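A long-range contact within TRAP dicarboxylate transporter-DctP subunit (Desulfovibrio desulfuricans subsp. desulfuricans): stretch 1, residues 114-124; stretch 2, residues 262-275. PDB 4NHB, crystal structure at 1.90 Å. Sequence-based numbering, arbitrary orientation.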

# COMPACT_ATOMS: atom_id res chain seq x y z
N ASN A 114 9.61 -5.76 -11.13
CA ASN A 114 9.72 -4.31 -11.12
C ASN A 114 8.31 -3.69 -11.17
O ASN A 114 7.31 -4.40 -11.26
CB ASN A 114 10.53 -3.88 -12.31
CG ASN A 114 10.11 -4.58 -13.57
OD1 ASN A 114 8.95 -4.49 -13.99
ND2 ASN A 114 11.04 -5.31 -14.17
N LEU A 115 8.23 -2.37 -11.14
CA LEU A 115 6.96 -1.70 -11.18
C LEU A 115 6.15 -2.03 -12.43
O LEU A 115 4.93 -2.11 -12.34
CB LEU A 115 7.14 -0.20 -11.11
CG LEU A 115 7.32 0.44 -9.75
CD1 LEU A 115 7.53 1.94 -9.96
CD2 LEU A 115 6.10 0.19 -8.86
N ASP A 116 6.81 -2.17 -13.58
CA ASP A 116 6.09 -2.35 -14.83
C ASP A 116 5.39 -3.70 -14.84
O ASP A 116 4.26 -3.81 -15.30
CB ASP A 116 7.02 -2.23 -16.04
CG ASP A 116 7.50 -0.80 -16.28
OD1 ASP A 116 6.74 0.14 -16.01
OD2 ASP A 116 8.65 -0.65 -16.75
N HIS A 117 6.06 -4.72 -14.29
CA HIS A 117 5.49 -6.04 -14.12
C HIS A 117 4.24 -5.90 -13.24
O HIS A 117 3.17 -6.38 -13.60
CB HIS A 117 6.53 -7.01 -13.50
CG HIS A 117 6.02 -8.41 -13.30
ND1 HIS A 117 6.76 -9.40 -12.71
CD2 HIS A 117 4.83 -8.97 -13.62
CE1 HIS A 117 6.06 -10.52 -12.67
NE2 HIS A 117 4.88 -10.28 -13.21
N ALA A 118 4.39 -5.27 -12.08
CA ALA A 118 3.30 -5.18 -11.14
C ALA A 118 2.14 -4.43 -11.77
O ALA A 118 1.00 -4.76 -11.54
CB ALA A 118 3.74 -4.49 -9.85
N ARG A 119 2.42 -3.40 -12.56
CA ARG A 119 1.32 -2.65 -13.18
C ARG A 119 0.54 -3.47 -14.21
O ARG A 119 -0.68 -3.36 -14.27
CB ARG A 119 1.82 -1.34 -13.82
CG ARG A 119 0.69 -0.46 -14.35
CD ARG A 119 1.18 0.71 -15.17
NE ARG A 119 0.11 1.68 -15.36
CZ ARG A 119 0.28 2.94 -15.76
NH1 ARG A 119 -0.77 3.72 -15.88
NH2 ARG A 119 1.47 3.42 -16.05
N ARG A 120 1.24 -4.23 -15.06
CA ARG A 120 0.56 -5.16 -15.94
C ARG A 120 -0.37 -6.08 -15.16
O ARG A 120 -1.52 -6.26 -15.53
CB ARG A 120 1.55 -5.99 -16.76
CG ARG A 120 2.34 -5.17 -17.76
CD ARG A 120 3.12 -6.04 -18.74
NE ARG A 120 4.19 -6.86 -18.15
CZ ARG A 120 5.43 -6.44 -17.88
NH1 ARG A 120 5.78 -5.18 -18.11
NH2 ARG A 120 6.31 -7.28 -17.38
N ALA A 121 0.11 -6.66 -14.07
CA ALA A 121 -0.72 -7.58 -13.28
C ALA A 121 -1.88 -6.86 -12.63
O ALA A 121 -3.01 -7.35 -12.58
CB ALA A 121 0.12 -8.30 -12.20
N MET A 122 -1.61 -5.68 -12.10
CA MET A 122 -2.63 -5.00 -11.32
C MET A 122 -3.72 -4.38 -12.21
O MET A 122 -4.82 -4.11 -11.74
CB MET A 122 -2.00 -3.93 -10.45
CG MET A 122 -1.15 -4.49 -9.32
SD MET A 122 -2.16 -5.38 -8.14
CE MET A 122 -1.11 -6.76 -7.76
N GLU A 123 -3.42 -4.16 -13.49
CA GLU A 123 -4.42 -3.64 -14.41
C GLU A 123 -5.00 -4.78 -15.25
O GLU A 123 -5.75 -4.56 -16.22
CB GLU A 123 -3.79 -2.58 -15.34
CG GLU A 123 -3.43 -1.30 -14.61
CD GLU A 123 -2.77 -0.24 -15.51
OE1 GLU A 123 -2.46 -0.53 -16.71
OE2 GLU A 123 -2.59 0.88 -15.00
N GLY A 124 -4.61 -6.00 -14.89
CA GLY A 124 -4.93 -7.17 -15.67
C GLY A 124 -5.64 -8.20 -14.81
O GLY A 124 -6.38 -7.86 -13.86
N ALA A 262 -10.79 7.46 -10.88
CA ALA A 262 -9.92 6.49 -10.16
C ALA A 262 -8.84 5.95 -11.09
O ALA A 262 -7.69 5.80 -10.68
CB ALA A 262 -10.72 5.36 -9.58
N LYS A 263 -9.19 5.70 -12.35
CA LYS A 263 -8.22 5.14 -13.27
C LYS A 263 -7.15 6.17 -13.57
O LYS A 263 -5.95 5.88 -13.53
CB LYS A 263 -8.90 4.68 -14.56
CG LYS A 263 -7.94 4.14 -15.65
CD LYS A 263 -6.85 3.17 -15.09
CE LYS A 263 -6.42 2.09 -16.10
NZ LYS A 263 -5.02 2.23 -16.64
N ARG A 264 -7.56 7.39 -13.88
CA ARG A 264 -6.60 8.44 -14.21
C ARG A 264 -5.64 8.73 -13.04
O ARG A 264 -4.43 8.89 -13.23
CB ARG A 264 -7.32 9.74 -14.63
CG ARG A 264 -8.33 9.59 -15.77
CD ARG A 264 -7.87 10.25 -17.09
NE ARG A 264 -7.50 11.68 -17.00
CZ ARG A 264 -8.33 12.71 -17.20
NH1 ARG A 264 -9.61 12.52 -17.47
NH2 ARG A 264 -7.87 13.96 -17.10
N SER A 265 -6.20 8.83 -11.83
CA SER A 265 -5.43 9.06 -10.64
C SER A 265 -4.41 7.92 -10.41
O SER A 265 -3.24 8.17 -10.17
CB SER A 265 -6.35 9.18 -9.44
OG SER A 265 -5.53 9.23 -8.31
N ALA A 266 -4.84 6.66 -10.52
CA ALA A 266 -3.92 5.54 -10.37
C ALA A 266 -2.81 5.62 -11.41
O ALA A 266 -1.62 5.41 -11.11
CB ALA A 266 -4.68 4.25 -10.54
N ASP A 267 -3.20 5.90 -12.63
CA ASP A 267 -2.23 6.02 -13.74
C ASP A 267 -1.14 7.09 -13.44
O ASP A 267 0.06 6.87 -13.72
CB ASP A 267 -2.97 6.28 -15.07
CG ASP A 267 -3.60 5.00 -15.66
OD1 ASP A 267 -3.48 3.90 -15.06
OD2 ASP A 267 -4.23 5.06 -16.73
N ASP A 268 -1.54 8.19 -12.83
CA ASP A 268 -0.61 9.26 -12.47
C ASP A 268 0.40 8.78 -11.43
O ASP A 268 1.59 9.06 -11.51
CB ASP A 268 -1.38 10.44 -11.90
CG ASP A 268 -2.16 11.23 -12.98
OD1 ASP A 268 -1.93 11.02 -14.18
OD2 ASP A 268 -3.00 12.06 -12.61
N VAL A 269 -0.10 8.04 -10.44
CA VAL A 269 0.75 7.58 -9.33
C VAL A 269 1.76 6.53 -9.83
O VAL A 269 2.97 6.56 -9.45
CB VAL A 269 -0.08 7.00 -8.20
CG1 VAL A 269 0.83 6.40 -7.15
CG2 VAL A 269 -1.02 8.07 -7.58
N TRP A 270 1.29 5.58 -10.66
CA TRP A 270 2.21 4.56 -11.25
C TRP A 270 3.36 5.28 -11.91
O TRP A 270 4.51 4.84 -11.87
CB TRP A 270 1.54 3.70 -12.33
CG TRP A 270 0.72 2.61 -11.80
CD1 TRP A 270 -0.64 2.57 -11.74
CD2 TRP A 270 1.18 1.38 -11.26
NE1 TRP A 270 -1.07 1.39 -11.17
CE2 TRP A 270 0.04 0.63 -10.86
CE3 TRP A 270 2.45 0.83 -11.05
CZ2 TRP A 270 0.13 -0.62 -10.26
CZ3 TRP A 270 2.53 -0.42 -10.47
CH2 TRP A 270 1.37 -1.13 -10.08
N ALA A 271 3.03 6.38 -12.57
CA ALA A 271 4.02 7.14 -13.32
C ALA A 271 4.92 8.04 -12.49
O ALA A 271 5.88 8.54 -13.03
CB ALA A 271 3.35 7.94 -14.43
N MET A 272 4.65 8.24 -11.19
CA MET A 272 5.51 9.12 -10.41
C MET A 272 6.40 8.44 -9.37
O MET A 272 7.31 9.06 -8.88
CB MET A 272 4.70 10.20 -9.70
CG MET A 272 3.72 9.70 -8.71
SD MET A 272 2.73 11.04 -8.02
CE MET A 272 1.66 11.51 -9.36
N VAL A 273 6.16 7.19 -9.05
CA VAL A 273 6.87 6.55 -7.96
C VAL A 273 8.32 6.28 -8.33
O VAL A 273 9.20 6.57 -7.57
CB VAL A 273 6.18 5.25 -7.53
CG1 VAL A 273 7.08 4.45 -6.60
CG2 VAL A 273 4.89 5.57 -6.86
N ALA A 274 8.58 5.74 -9.52
CA ALA A 274 9.96 5.49 -9.94
C ALA A 274 10.87 6.73 -9.82
O ALA A 274 11.96 6.64 -9.25
CB ALA A 274 10.00 4.99 -11.35
N ASP A 275 10.43 7.85 -10.38
CA ASP A 275 11.21 9.10 -10.36
C ASP A 275 11.43 9.54 -8.94
O ASP A 275 12.49 10.04 -8.58
CB ASP A 275 10.48 10.22 -11.08
CG ASP A 275 10.49 10.04 -12.60
OD1 ASP A 275 11.40 9.35 -13.11
OD2 ASP A 275 9.58 10.58 -13.26
O HOH W 1 0.81 6.25 -16.11
O HOH W 2 -4.37 -0.13 -18.34

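Two nearly antiparallel helices, their directions 166° apart and their axes 11.1 Å apart at closest, meet through one large aromatic side chain and a cluster of charges. Asn 114 opens the shorter helix without touching its partner: its OD1 accepts from His 117 N at 2.9 Å, capping the first turn.

Leu 115 is the first residue to reach across. Its CB points toward the other helix, and CD1 lies 4.2 Å from both Val 273 CG1 and Ala 274 CB, while CD2 is 4.0 Å from Trp 270 CZ3. A branched aliphatic side chain suits this spot, since it can touch the indole and the small side chains beyond it. Asp 116 and His 117 turn their CB atoms away. Ala 118, its CB pointing sideways, is small and buried beside the indole, with Ala 118 CB 4.1 Å from Trp 270 CH2.

Arg 119 does two jobs. Its CB sits 3.5 Å from the centroid of the six-membered ring of Trp 270, over the face, and the extended all-t chain then carries the guanidinium across the indole to the charges beyond. There NH1 forms a salt bridge with Asp 267 OD1 (2.8 Å, a weak hydrogen bond by angle), NE bonds Glu 123 OE2 at 2.8 Å, and water 1 links NH2 to Asp 267 O.

One turn on, Met 122 places CB 3.9 Å from Trp 270 CZ2 before its end leads away, completing with Leu 115, Ala 118 and Arg 119 the hole that receives the buried tryptophan.

Glu 123, just past the helix, ends the contact. Its OE2 lies 3.1 Å from Asp 267 OD1, two acceptors brought together between the cations they share, Arg 119 (NE to Glu 123 OE2, NH1 to Asp 267 OD1) and Lys 263, whose NZ bonds Asp 267 OD1 at 2.8 Å and, weakly, Glu 123 OE2 at 3.2 Å.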